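Local coordinates for uncharacterized protein (Legionella pneumophila subsp. pneumophila str. Philadelphia 1, PDB 4RD8) that is of unknown function but belongs to the DUF5636 family and folds as a single, mainly helical chain without strands, at residues E81-A86 / E90-T95; S120-S125 / S194-S199; L140-D145 / L149-T154. The protein carries 3 engineered substitutions. All coordinates share one frame; numbering follows the deposited sequence.

Interaction 1: residues E81-A86 / E90-T95; sequences EILTEA and EGMLQT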
ATOM      1  N   GLU A  81      10.422  -2.225  -6.826  1.00 28.38           N
ATOM      2  CA  GLU A  81      11.669  -2.460  -6.099  1.00 29.85           C
ATOM      3  C   GLU A  81      11.456  -2.398  -4.584  1.00 30.97           C
ATOM      4  O   GLU A  81      11.969  -3.240  -3.842  1.00 27.16           O
ATOM      5  CB  GLU A  81      12.764  -1.487  -6.553  1.00 29.29           C
ATOM      6  CG  GLU A  81      13.196  -1.712  -7.999  1.00 33.76           C
ATOM      7  CD  GLU A  81      14.056  -0.593  -8.552  1.00 45.23           C
ATOM      8  OE1 GLU A  81      14.535   0.261  -7.770  1.00 46.43           O
ATOM      9  OE2 GLU A  81      14.257  -0.573  -9.786  1.00 47.78           O
ATOM     10  N   ILE A  82      10.687  -1.408  -4.133  1.00 22.85           N
ATOM     11  CA  ILE A  82      10.372  -1.283  -2.714  1.00 21.95           C
ATOM     12  C   ILE A  82       9.606  -2.511  -2.237  1.00 24.85           C
ATOM     13  O   ILE A  82       9.897  -3.069  -1.182  1.00 25.05           O
ATOM     14  CB  ILE A  82       9.559  -0.002  -2.437  1.00 21.05           C
ATOM     15  CG1 ILE A  82      10.444   1.221  -2.704  1.00 24.88           C
ATOM     16  CG2 ILE A  82       9.046   0.010  -0.999  1.00 22.40           C
ATOM     17  CD1 ILE A  82       9.681   2.537  -2.788  1.00 24.80           C
ATOM     18  N   LEU A  83       8.634  -2.941  -3.032  1.00 21.40           N
ATOM     19  CA  LEU A  83       7.827  -4.105  -2.682  1.00 19.68           C
ATOM     20  C   LEU A  83       8.659  -5.369  -2.650  1.00 20.29           C
ATOM     21  O   LEU A  83       8.523  -6.179  -1.742  1.00 19.45           O
ATOM     22  CB  LEU A  83       6.664  -4.288  -3.661  1.00 17.60           C
ATOM     23  CG  LEU A  83       5.581  -3.212  -3.571  1.00 20.20           C
ATOM     24  CD1 LEU A  83       4.538  -3.482  -4.654  1.00 21.47           C
ATOM     25  CD2 LEU A  83       4.948  -3.208  -2.181  1.00 21.64           C
ATOM     26  N   THR A  84       9.521  -5.540  -3.642  1.00 22.43           N
ATOM     27  CA  THR A  84      10.384  -6.712  -3.687  1.00 23.31           C
ATOM     28  C   THR A  84      11.281  -6.819  -2.449  1.00 23.64           C
ATOM     29  O   THR A  84      11.443  -7.905  -1.884  1.00 26.45           O
ATOM     30  CB  THR A  84      11.233  -6.713  -4.952  1.00 28.59           C
ATOM     31  OG1 THR A  84      10.355  -6.726  -6.085  1.00 27.81           O
ATOM     32  CG2 THR A  84      12.126  -7.948  -4.987  1.00 28.67           C
ATOM     33  N   GLU A  85      11.847  -5.688  -2.031  1.00 23.14           N
ATOM     34  CA  GLU A  85      12.670  -5.620  -0.822  1.00 23.82           C
ATOM     35  C   GLU A  85      11.935  -6.137   0.406  1.00 25.18           C
ATOM     36  O   GLU A  85      12.565  -6.654   1.335  1.00 25.70           O
ATOM     37  CB  GLU A  85      13.103  -4.177  -0.543  1.00 28.70           C
ATOM     38  CG  GLU A  85      14.290  -3.694  -1.323  1.00 42.52           C
ATOM     39  CD  GLU A  85      14.800  -2.364  -0.800  1.00 47.58           C
ATOM     40  OE1 GLU A  85      14.677  -2.115   0.427  1.00 43.07           O
ATOM     41  OE2 GLU A  85      15.314  -1.571  -1.615  1.00 45.76           O
ATOM     42  N   ALA A  86      10.611  -5.974   0.405  1.00 19.41           N
ATOM     43  CA  ALA A  86       9.766  -6.379   1.524  1.00 23.19           C
ATOM     44  C   ALA A  86       9.224  -7.800   1.384  1.00 22.77           C
ATOM     45  O   ALA A  86       8.390  -8.232   2.189  1.00 21.78           O
ATOM     46  CB  ALA A  86       8.608  -5.402   1.712  1.00 20.87           C
ATOM     47  N   GLU A  90       7.921 -10.377  -7.368  1.00 20.63           N
ATOM     48  CA  GLU A  90       8.432  -9.384  -8.305  0.59 23.82           C
ATOM     49  C   GLU A  90       7.527  -9.282  -9.528  1.00 29.09           C
ATOM     50  O   GLU A  90       7.462 -10.186 -10.365  1.00 32.34           O
ATOM     51  CB  GLU A  90       9.856  -9.714  -8.738  0.59 26.56           C
ATOM     52  CG  GLU A  90      10.496  -8.633  -9.598  0.59 27.01           C
ATOM     53  CD  GLU A  90      12.002  -8.741  -9.617  0.59 31.52           C
ATOM     54  OE1 GLU A  90      12.514  -9.882  -9.641  0.59 38.49           O
ATOM     55  OE2 GLU A  90      12.675  -7.688  -9.596  0.59 32.18           O
ATOM     56  N   GLY A  91       6.813  -8.172  -9.624  1.00 32.93           N
ATOM     57  CA  GLY A  91       5.878  -7.983 -10.716  1.00 33.28           C
ATOM     58  C   GLY A  91       4.469  -7.794 -10.191  1.00 21.38           C
ATOM     59  O   GLY A  91       3.882  -8.726  -9.650  1.00 27.40           O
HETATM   60  N   MSE A  92       3.949  -6.575 -10.326  1.00 26.95           N
HETATM   61  CA  MSE A  92       2.563  -6.296  -9.963  1.00 20.81           C
HETATM   62  C   MSE A  92       1.652  -6.895 -11.047  1.00 25.77           C
HETATM   63  O   MSE A  92       1.970  -6.810 -12.240  1.00 24.31           O
HETATM   64  CB  MSE A  92       2.330  -4.777  -9.841  1.00 21.97           C
HETATM   65  CG  MSE A  92       3.090  -4.081  -8.699  1.00 30.32           C
HETATM   66 SE   MSE A  92       2.514  -2.237  -8.427  0.45 34.49          SE
HETATM   67  CE  MSE A  92       2.983  -1.516 -10.179  1.00 64.13           C
ATOM     68  N   LEU A  93       0.542  -7.497 -10.625  1.00 24.00           N
ATOM     69  CA  LEU A  93      -0.377  -8.174 -11.545  1.00 20.75           C
ATOM     70  C   LEU A  93      -1.597  -7.314 -11.854  1.00 25.40           C
ATOM     71  O   LEU A  93      -1.966  -6.432 -11.076  1.00 22.85           O
ATOM     72  CB  LEU A  93      -0.853  -9.502 -10.945  1.00 23.53           C
ATOM     73  CG  LEU A  93       0.232 -10.537 -10.618  1.00 21.95           C
ATOM     74  CD1 LEU A  93      -0.409 -11.831 -10.175  1.00 24.25           C
ATOM     75  CD2 LEU A  93       1.129 -10.782 -11.815  1.00 27.59           C
ATOM     76  N   GLN A  94      -2.201  -7.567 -13.010  1.00 22.34           N
ATOM     77  CA  GLN A  94      -3.561  -7.121 -13.286  1.00 20.66           C
ATOM     78  C   GLN A  94      -4.160  -8.208 -14.174  1.00 20.42           C
ATOM     79  O   GLN A  94      -3.454  -9.122 -14.587  1.00 18.20           O
ATOM     80  CB  GLN A  94      -3.535  -5.802 -14.047  1.00 19.33           C
ATOM     81  CG  GLN A  94      -2.859  -5.929 -15.414  1.00 20.35           C
ATOM     82  CD  GLN A  94      -2.954  -4.680 -16.243  1.00 25.08           C
ATOM     83  OE1 GLN A  94      -2.229  -3.709 -16.012  1.00 29.50           O
ATOM     84  NE2 GLN A  94      -3.841  -4.697 -17.232  1.00 25.97           N
ATOM     85  N   THR A  95      -5.445  -8.125 -14.479  1.00 18.41           N
ATOM     86  CA  THR A  95      -5.994  -9.015 -15.499  1.00 17.10           C
ATOM     87  C   THR A  95      -5.875  -8.395 -16.878  1.00 19.12           C
ATOM     88  O   THR A  95      -5.792  -7.166 -17.021  1.00 20.96           O
ATOM     89  CB  THR A  95      -7.474  -9.380 -15.242  1.00 23.68           C
ATOM     90  OG1 THR A  95      -8.274  -8.200 -15.359  1.00 28.14           O
ATOM     91  CG2 THR A  95      -7.644  -9.995 -13.855  1.00 22.63           C
TER
HETATM   92  O   HOH W   1      11.950  -5.397  -8.299  1.00 40.48           O
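Thr84 and Glu90 meet where the chain, having left helix 69-85, comes back past the helix's last turn. The polar part of the contact runs through one water. It gives one proton to Thr84 OG1, at 3.0 Å from the water oxygen, and the other to Glu90 OE2, at 2.7 Å. Thr84 OG1 sits beside the backbone N (chi1 -60°) and is also hydrogen-bonded to the carbonyl of Gln80 one turn back, so its hydroxyl is held by the helix while it receives the water. Glu90 is modelled in two conformers, and the bridge described here belongs to one of them, so it may be only partly occupied. Direct touch between the two side chains is slight: Thr84 OG1 comes to 4.0 Å from Glu90 CG, with the extended glutamate chain passing the hydroxyl at a slant and carrying its carboxylate out toward the water.

The apolar part lies one residue back, at Leu83. Its CD1 reaches Met92 CG, the latter in a selenomethionine, at 4.3 Å, a loose contact. Both side chains have further neighbours: Leu83 packs on Ile139 and Met115, and Met92 on Ala132, Leu129 and, on helix 69-85, Ile79, its chain also touching Arg76 and Gln80. Next along the loop, the backbone of Leu93 is hydrogen-bonded to those of Met115 and Lys117.

No direct hydrogen bond joins the segments. The returning chain meets the helix end through a solvent-mediated link and light apolar contact, which implies a modest attachment; firmer ties of the loop, such as the Leu93 backbone bonds, lie outside the two segments.

Interaction 2: residues S120-S125 / S194-S199; sequences SLRASS and SPEWLS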
ATOM      1  N   SER A 120      -8.001  -4.484  -9.867  1.00 22.01           N
ATOM      2  CA  SER A 120      -8.114  -5.939  -9.892  1.00 23.57           C
ATOM      3  C   SER A 120      -9.092  -6.411  -8.819  1.00 25.78           C
ATOM      4  O   SER A 120      -9.580  -7.532  -8.861  1.00 24.85           O
ATOM      5  CB  SER A 120      -6.742  -6.583  -9.706  1.00 26.37           C
ATOM      6  OG  SER A 120      -5.903  -6.220 -10.785  1.00 26.20           O
ATOM      7  N   LEU A 121      -9.384  -5.538  -7.861  1.00 22.25           N
ATOM      8  CA  LEU A 121     -10.418  -5.819  -6.862  1.00 23.58           C
ATOM      9  C   LEU A 121     -11.629  -4.928  -7.088  1.00 28.21           C
ATOM     10  O   LEU A 121     -12.769  -5.407  -7.145  1.00 28.79           O
ATOM     11  CB  LEU A 121      -9.872  -5.597  -5.447  1.00 28.51           C
ATOM     12  CG  LEU A 121     -10.866  -5.759  -4.293  1.00 32.23           C
ATOM     13  CD1 LEU A 121     -11.465  -7.162  -4.268  1.00 28.59           C
ATOM     14  CD2 LEU A 121     -10.208  -5.425  -2.958  1.00 33.33           C
ATOM     15  N   ARG A 122     -11.378  -3.626  -7.221  1.00 26.39           N
ATOM     16  CA  ARG A 122     -12.446  -2.635  -7.339  1.00 29.76           C
ATOM     17  C   ARG A 122     -12.012  -1.473  -8.231  1.00 27.06           C
ATOM     18  O   ARG A 122     -10.999  -0.824  -7.954  1.00 27.05           O
ATOM     19  CB  ARG A 122     -12.811  -2.103  -5.939  1.00 26.96           C
ATOM     20  CG  ARG A 122     -13.890  -1.046  -5.899  1.00 36.18           C
ATOM     21  CD  ARG A 122     -14.189  -0.633  -4.462  1.00 40.95           C
ATOM     22  NE  ARG A 122     -13.205   0.305  -3.916  1.00 35.66           N
ATOM     23  CZ  ARG A 122     -12.247  -0.022  -3.060  1.00 41.73           C
ATOM     24  NH1 ARG A 122     -12.126  -1.280  -2.650  1.00 48.16           N
ATOM     25  NH2 ARG A 122     -11.402   0.911  -2.618  1.00 35.51           N
ATOM     26  N   ALA A 123     -12.783  -1.215  -9.285  1.00 33.76           N
ATOM     27  CA  ALA A 123     -12.528  -0.082 -10.177  1.00 31.17           C
ATOM     28  C   ALA A 123     -12.636   1.235  -9.421  1.00 31.93           C
ATOM     29  O   ALA A 123     -13.574   1.444  -8.651  1.00 38.86           O
ATOM     30  CB  ALA A 123     -13.501  -0.086 -11.346  1.00 35.81           C
ATOM     31  N   SER A 124     -11.676   2.127  -9.642  1.00 33.46           N
ATOM     32  CA  SER A 124     -11.719   3.448  -9.032  1.00 40.81           C
ATOM     33  C   SER A 124     -11.301   4.515 -10.034  1.00 41.68           C
ATOM     34  O   SER A 124     -10.403   4.295 -10.843  1.00 39.96           O
ATOM     35  CB  SER A 124     -10.802   3.505  -7.808  1.00 41.48           C
ATOM     36  OG  SER A 124     -10.617   4.843  -7.387  1.00 50.54           O
ATOM     37  N   SER A 125     -11.951   5.671  -9.969  1.00 30.82           N
ATOM     38  CA  SER A 125     -11.606   6.793 -10.835  1.00 33.04           C
ATOM     39  C   SER A 125     -10.542   7.668 -10.182  1.00 42.53           C
ATOM     40  O   SER A 125     -10.083   8.643 -10.774  1.00 50.27           O
ATOM     41  CB  SER A 125     -12.846   7.636 -11.134  1.00 40.11           C
ATOM     42  OG  SER A 125     -13.343   8.234  -9.951  1.00 43.15           O
ATOM     43  N   SER A 194      -7.806   5.211   3.751  1.00 25.24           N
ATOM     44  CA  SER A 194      -8.678   5.235   2.581  1.00 24.27           C
ATOM     45  C   SER A 194      -7.855   5.511   1.335  1.00 25.48           C
ATOM     46  O   SER A 194      -7.189   6.546   1.247  1.00 24.92           O
ATOM     47  CB  SER A 194      -9.728   6.330   2.717  1.00 26.39           C
ATOM     48  OG  SER A 194     -10.357   6.581   1.461  1.00 29.30           O
ATOM     49  N   PRO A 195      -7.895   4.594   0.358  1.00 26.19           N
ATOM     50  CA  PRO A 195      -7.141   4.868  -0.870  1.00 26.88           C
ATOM     51  C   PRO A 195      -7.694   6.062  -1.644  1.00 29.91           C
ATOM     52  O   PRO A 195      -6.922   6.728  -2.335  1.00 30.72           O
ATOM     53  CB  PRO A 195      -7.303   3.571  -1.681  1.00 28.92           C
ATOM     54  CG  PRO A 195      -8.599   2.969  -1.165  1.00 27.00           C
ATOM     55  CD  PRO A 195      -8.594   3.296   0.311  1.00 23.79           C
ATOM     56  N   GLU A 196      -8.995   6.333  -1.544  1.00 28.42           N
ATOM     57  CA  GLU A 196      -9.558   7.500  -2.213  1.00 28.75           C
ATOM     58  C   GLU A 196      -8.974   8.759  -1.597  1.00 29.30           C
ATOM     59  O   GLU A 196      -8.652   9.723  -2.298  1.00 33.29           O
ATOM     60  CB  GLU A 196     -11.085   7.540  -2.094  1.00 31.14           C
ATOM     61  CG  GLU A 196     -11.786   6.269  -2.536  1.00 47.07           C
ATOM     62  CD  GLU A 196     -11.286   5.759  -3.871  1.00 56.75           C
ATOM     63  OE1 GLU A 196     -11.654   6.347  -4.904  1.00 62.99           O
ATOM     64  OE2 GLU A 196     -10.516   4.774  -3.888  1.00 59.56           O
ATOM     65  N   TRP A 197      -8.851   8.760  -0.280  1.00 28.48           N
ATOM     66  CA  TRP A 197      -8.319   9.935   0.393  1.00 32.07           C
ATOM     67  C   TRP A 197      -6.843  10.108   0.056  1.00 30.32           C
ATOM     68  O   TRP A 197      -6.399  11.220  -0.222  1.00 32.16           O
ATOM     69  CB  TRP A 197      -8.531   9.856   1.910  1.00 31.67           C
ATOM     70  CG  TRP A 197      -8.102  11.120   2.617  1.00 30.69           C
ATOM     71  CD1 TRP A 197      -8.890  12.185   2.953  1.00 33.43           C
ATOM     72  CD2 TRP A 197      -6.771  11.452   3.049  1.00 32.70           C
ATOM     73  NE1 TRP A 197      -8.131  13.154   3.574  1.00 38.87           N
ATOM     74  CE2 TRP A 197      -6.833  12.724   3.648  1.00 35.47           C
ATOM     75  CE3 TRP A 197      -5.540  10.788   2.989  1.00 31.66           C
ATOM     76  CZ2 TRP A 197      -5.702  13.351   4.185  1.00 36.08           C
ATOM     77  CZ3 TRP A 197      -4.422  11.409   3.526  1.00 33.36           C
ATOM     78  CH2 TRP A 197      -4.512  12.678   4.115  1.00 32.59           C
ATOM     79  N   LEU A 198      -6.083   9.011   0.070  1.00 27.43           N
ATOM     80  CA  LEU A 198      -4.650   9.105  -0.217  1.00 28.02           C
ATOM     81  C   LEU A 198      -4.388   9.547  -1.649  1.00 29.88           C
ATOM     82  O   LEU A 198      -3.514  10.370  -1.895  1.00 28.07           O
ATOM     83  CB  LEU A 198      -3.923   7.793   0.087  1.00 25.21           C
ATOM     84  CG  LEU A 198      -2.431   7.736  -0.260  1.00 22.43           C
ATOM     85  CD1 LEU A 198      -1.636   8.782   0.505  1.00 23.28           C
ATOM     86  CD2 LEU A 198      -1.881   6.343   0.024  1.00 23.38           C
ATOM     87  N   SER A 199      -5.161   9.016  -2.586  1.00 29.20           N
ATOM     88  CA  SER A 199      -5.012   9.392  -3.987  1.00 39.73           C
ATOM     89  C   SER A 199      -5.253  10.882  -4.206  1.00 35.63           C
ATOM     90  O   SER A 199      -4.507  11.545  -4.933  1.00 34.36           O
ATOM     91  CB  SER A 199      -5.958   8.568  -4.859  1.00 43.99           C
ATOM     92  OG  SER A 199      -6.337   9.303  -6.008  1.00 58.22           O
TER
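Ser124 OG lies 3.1 Å from Glu196 OE1, close enough to donate to it, although this bond is not settled because another acceptor is within reach of the same proton. The firmer partner of the hydroxyl is the backbone N of His126, which donates to it, so Ser124 OG is held from its own loop while it faces the carboxylate. Glu196 turns sharply at its second torsion (chi2 -47°), bringing the acid back toward that loop.

Glu196 sits in the first turn of helix 195-204, whose start is a classic N-cap: Ser194 OG accepts from Trp197 N at 3.2 Å, with an N-H...O angle of 160°, and Ser194 O takes Leu198 N at 2.9 Å. Pro195, the first helical residue, has no N-H to satisfy, and its ring also packs on Thr130 and His131 of helix 130-144.

Arg122 brings the edge of its guanidinium to that ring, NH2 standing 3.8 Å from Pro195 CG. The same NH2 is 4.2 Å from Glu196 OE2, attraction at a distance rather than a salt bridge, with the two planes 71° apart. Its salt bridge goes instead to Asp185 OD1.

Interaction 3: residues L140-D145 / L149-T154; sequences LKRKKD and LENIPT. Unlike the reference sequence in segment 140-145: Arg142 (reference Gln).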
ATOM      1  N   LEU A 140       8.788   1.906   3.521  1.00 22.91           N
ATOM      2  CA  LEU A 140       9.712   3.020   3.747  1.00 22.93           C
ATOM      3  C   LEU A 140       9.733   3.476   5.207  1.00 27.00           C
ATOM      4  O   LEU A 140      10.789   3.816   5.733  1.00 26.98           O
ATOM      5  CB  LEU A 140       9.384   4.203   2.829  1.00 25.70           C
ATOM      6  CG  LEU A 140       9.596   3.963   1.327  1.00 25.54           C
ATOM      7  CD1 LEU A 140       9.006   5.122   0.524  1.00 27.90           C
ATOM      8  CD2 LEU A 140      11.073   3.818   1.001  1.00 29.42           C
ATOM      9  N   LYS A 141       8.576   3.484   5.864  1.00 23.22           N
ATOM     10  CA  LYS A 141       8.545   3.854   7.278  1.00 24.24           C
ATOM     11  C   LYS A 141       9.397   2.879   8.093  1.00 24.52           C
ATOM     12  O   LYS A 141      10.222   3.301   8.902  1.00 28.78           O
ATOM     13  CB  LYS A 141       7.104   3.880   7.805  1.00 25.19           C
ATOM     14  CG  LYS A 141       6.974   4.230   9.287  1.00 26.56           C
ATOM     15  CD  LYS A 141       7.548   5.588   9.612  1.00 26.75           C
ATOM     16  CE  LYS A 141       7.204   5.980  11.047  1.00 27.93           C
ATOM     17  NZ  LYS A 141       7.665   7.352  11.369  1.00 27.25           N
ATOM     18  N   ARG A 142       9.221   1.581   7.853  1.00 22.53           N
ATOM     19  CA  ARG A 142       9.980   0.571   8.606  1.00 21.38           C
ATOM     20  C   ARG A 142      11.485   0.673   8.345  1.00 26.03           C
ATOM     21  O   ARG A 142      12.297   0.484   9.261  1.00 26.91           O
ATOM     22  CB  ARG A 142       9.448  -0.841   8.309  1.00 24.47           C
ATOM     23  CG  ARG A 142      10.105  -1.946   9.144  1.00 26.64           C
ATOM     24  CD  ARG A 142      11.337  -2.476   8.445  1.00 27.25           C
ATOM     25  NE  ARG A 142      12.181  -3.321   9.291  1.00 28.76           N
ATOM     26  CZ  ARG A 142      13.336  -2.950   9.831  1.00 28.97           C
ATOM     27  NH1 ARG A 142      13.808  -1.717   9.657  1.00 26.99           N
ATOM     28  NH2 ARG A 142      14.026  -3.820  10.561  1.00 27.10           N
ATOM     29  N   LYS A 143      11.864   0.976   7.107  1.00 26.39           N
ATOM     30  CA  LYS A 143      13.280   1.164   6.792  1.00 28.80           C
ATOM     31  C   LYS A 143      13.853   2.359   7.540  1.00 30.84           C
ATOM     32  O   LYS A 143      15.019   2.351   7.945  1.00 31.53           O
ATOM     33  CB  LYS A 143      13.497   1.305   5.280  1.00 25.29           C
ATOM     34  CG  LYS A 143      13.133   0.055   4.481  1.00 28.75           C
ATOM     35  CD  LYS A 143      13.393   0.260   2.994  1.00 32.43           C
ATOM     36  CE  LYS A 143      14.881   0.392   2.707  1.00 42.15           C
ATOM     37  NZ  LYS A 143      15.142   0.934   1.339  1.00 49.38           N
ATOM     38  N   LYS A 144      13.031   3.385   7.744  1.00 28.39           N
ATOM     39  CA  LYS A 144      13.477   4.571   8.471  1.00 32.15           C
ATOM     40  C   LYS A 144      13.512   4.278   9.969  1.00 33.35           C
ATOM     41  O   LYS A 144      14.474   4.607  10.657  1.00 31.97           O
ATOM     42  CB  LYS A 144      12.541   5.760   8.198  1.00 29.44           C
ATOM     43  CG  LYS A 144      12.960   7.078   8.848  1.00 33.75           C
ATOM     44  CD  LYS A 144      13.999   7.815   8.010  1.00 41.53           C
ATOM     45  CE  LYS A 144      14.437   9.119   8.680  1.00 52.81           C
ATOM     46  N   ASP A 145      12.462   3.626  10.454  1.00 31.54           N
ATOM     47  CA  ASP A 145      12.253   3.434  11.879  1.00 34.83           C
ATOM     48  C   ASP A 145      11.883   1.982  12.132  1.00 27.99           C
ATOM     49  O   ASP A 145      10.729   1.598  11.956  1.00 26.43           O
ATOM     50  CB  ASP A 145      11.116   4.347  12.336  1.00 33.42           C
ATOM     51  CG  ASP A 145      10.763   4.168  13.799  1.00 47.68           C
ATOM     52  OD1 ASP A 145      11.556   3.557  14.546  1.00 52.42           O
ATOM     53  OD2 ASP A 145       9.685   4.651  14.208  1.00 60.82           O
ATOM     54  N   LEU A 149       7.648  -1.482  12.947  1.00 26.45           N
ATOM     55  CA  LEU A 149       7.145  -2.847  12.791  1.00 26.06           C
ATOM     56  C   LEU A 149       7.863  -3.805  13.739  1.00 21.13           C
ATOM     57  O   LEU A 149       8.138  -4.955  13.386  1.00 25.00           O
ATOM     58  CB  LEU A 149       7.219  -3.321  11.337  1.00 26.02           C
ATOM     59  CG  LEU A 149       6.371  -2.506  10.352  1.00 20.86           C
ATOM     60  CD1 LEU A 149       6.404  -3.096   8.931  1.00 21.38           C
ATOM     61  CD2 LEU A 149       4.921  -2.396  10.865  1.00 20.87           C
ATOM     62  N   GLU A 150       8.154  -3.306  14.940  1.00 23.23           N
ATOM     63  CA  GLU A 150       8.663  -4.131  16.032  1.00 29.72           C
ATOM     64  C   GLU A 150       9.948  -4.857  15.630  1.00 32.15           C
ATOM     65  O   GLU A 150      10.223  -5.967  16.090  1.00 30.72           O
ATOM     66  CB  GLU A 150       7.593  -5.119  16.503  1.00 32.81           C
ATOM     67  CG  GLU A 150       6.223  -4.462  16.727  1.00 33.32           C
ATOM     68  CD  GLU A 150       6.221  -3.482  17.881  1.00 40.76           C
ATOM     69  OE1 GLU A 150       6.852  -3.775  18.922  1.00 46.32           O
ATOM     70  OE2 GLU A 150       5.583  -2.416  17.755  1.00 46.34           O
ATOM     71  N   ASN A 151      10.726  -4.201  14.769  1.00 28.57           N
ATOM     72  CA  ASN A 151      12.032  -4.697  14.337  1.00 25.87           C
ATOM     73  C   ASN A 151      11.997  -6.031  13.594  1.00 24.66           C
ATOM     74  O   ASN A 151      12.972  -6.795  13.642  1.00 29.43           O
ATOM     75  CB  ASN A 151      13.007  -4.776  15.515  1.00 28.44           C
ATOM     76  CG  ASN A 151      14.449  -4.665  15.074  1.00 31.84           C
ATOM     77  OD1 ASN A 151      14.738  -4.133  14.000  1.00 28.98           O
ATOM     78  ND2 ASN A 151      15.360  -5.178  15.887  1.00 30.83           N
ATOM     79  N   ILE A 152      10.889  -6.322  12.918  1.00 25.12           N
ATOM     80  CA  ILE A 152      10.870  -7.465  12.008  1.00 24.08           C
ATOM     81  C   ILE A 152      11.796  -7.117  10.840  1.00 25.82           C
ATOM     82  O   ILE A 152      11.987  -5.936  10.534  1.00 25.26           O
ATOM     83  CB  ILE A 152       9.450  -7.837  11.494  1.00 26.28           C
ATOM     84  CG1 ILE A 152       8.862  -6.737  10.609  1.00 22.80           C
ATOM     85  CG2 ILE A 152       8.521  -8.146  12.658  1.00 31.10           C
ATOM     86  CD1 ILE A 152       7.612  -7.188   9.851  1.00 23.86           C
ATOM     87  N   PRO A 153      12.405  -8.132  10.214  1.00 25.68           N
ATOM     88  CA  PRO A 153      13.220  -7.832   9.031  1.00 26.30           C
ATOM     89  C   PRO A 153      12.359  -7.258   7.915  1.00 24.16           C
ATOM     90  O   PRO A 153      11.210  -7.683   7.736  1.00 22.42           O
ATOM     91  CB  PRO A 153      13.742  -9.209   8.613  1.00 29.43           C
ATOM     92  CG  PRO A 153      13.783  -9.992   9.897  1.00 29.83           C
ATOM     93  CD  PRO A 153      12.553  -9.534  10.651  1.00 30.04           C
ATOM     94  N   THR A 154      12.902  -6.304   7.168  1.00 26.88           N
ATOM     95  CA  THR A 154      12.131  -5.656   6.114  1.00 22.06           C
ATOM     96  C   THR A 154      11.638  -6.694   5.104  1.00 21.80           C
ATOM     97  O   THR A 154      10.501  -6.634   4.643  1.00 24.03           O
ATOM     98  CB  THR A 154      12.970  -4.568   5.415  1.00 22.97           C
ATOM     99  OG1 THR A 154      13.289  -3.541   6.368  1.00 27.10           O
ATOM    100  CG2 THR A 154      12.202  -3.959   4.245  1.00 25.02           C
TER
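Arg142, which stands where the reference sequence has glutamine, reaches from the last turns of helix 130-144 into the loop that follows and buries more surface than any other residue of this contact. Its NE and NH2 both donate to one atom, Ile152 O, each at 2.9 Å. The carbonyl oxygen lies in the guanidinium plane; NE approaches it nearly along the C=O axis, while NH2 comes in tilted from the carbonyl plane.

Thr154 OG1 lies over one face of the guanidinium. It is 3.0 Å from Arg142 CD, a short, tight contact, and although NE is also near, the angle is too poor for a hydrogen bond.

Leu149 packs against the start of the arginine, its CD1 resting 3.8 Å from Arg142 CB. The kink at the arginine's second torsion (chi2 -89°) turns the chain off the leucine and toward the carbonyl. Leu149 also opens a type I' beta turn closed by Ile152 N on Leu149 O at 3.1 Å, and its side chain reaches on to Leu30 and Ile34 of helix 25-38.

With two N-H groups on a single oxygen, the twist of the guanidinium is restrained, and in the deposited chain the far end of the turn is tethered to the helix by a side chain whose aliphatic part packs as its head bonds.

All three contacts are partly buried, and none is a deep core; interaction 3 lies farthest from the chain centre yet buries the most surface. Helix 130-144 borders interactions 1 and 2 and supplies one side of interaction 3: Ile139 touches Leu83 of interaction 1, and Thr130 and His131 touch Pro195 of interaction 2. Interactions 1 and 3 are short returns after a helix and meet through a weak Glu85-Lys143 ion pair and Ala86 packing on Thr154. Interactions 1 and 2 touch where Gln94 lies on Ser120, whereas 2 and 3 stay about 11 Å apart at nearest atoms. The chemistry ranges from a water bridge, through loosely paired charges, to a direct arginine-carbonyl grip.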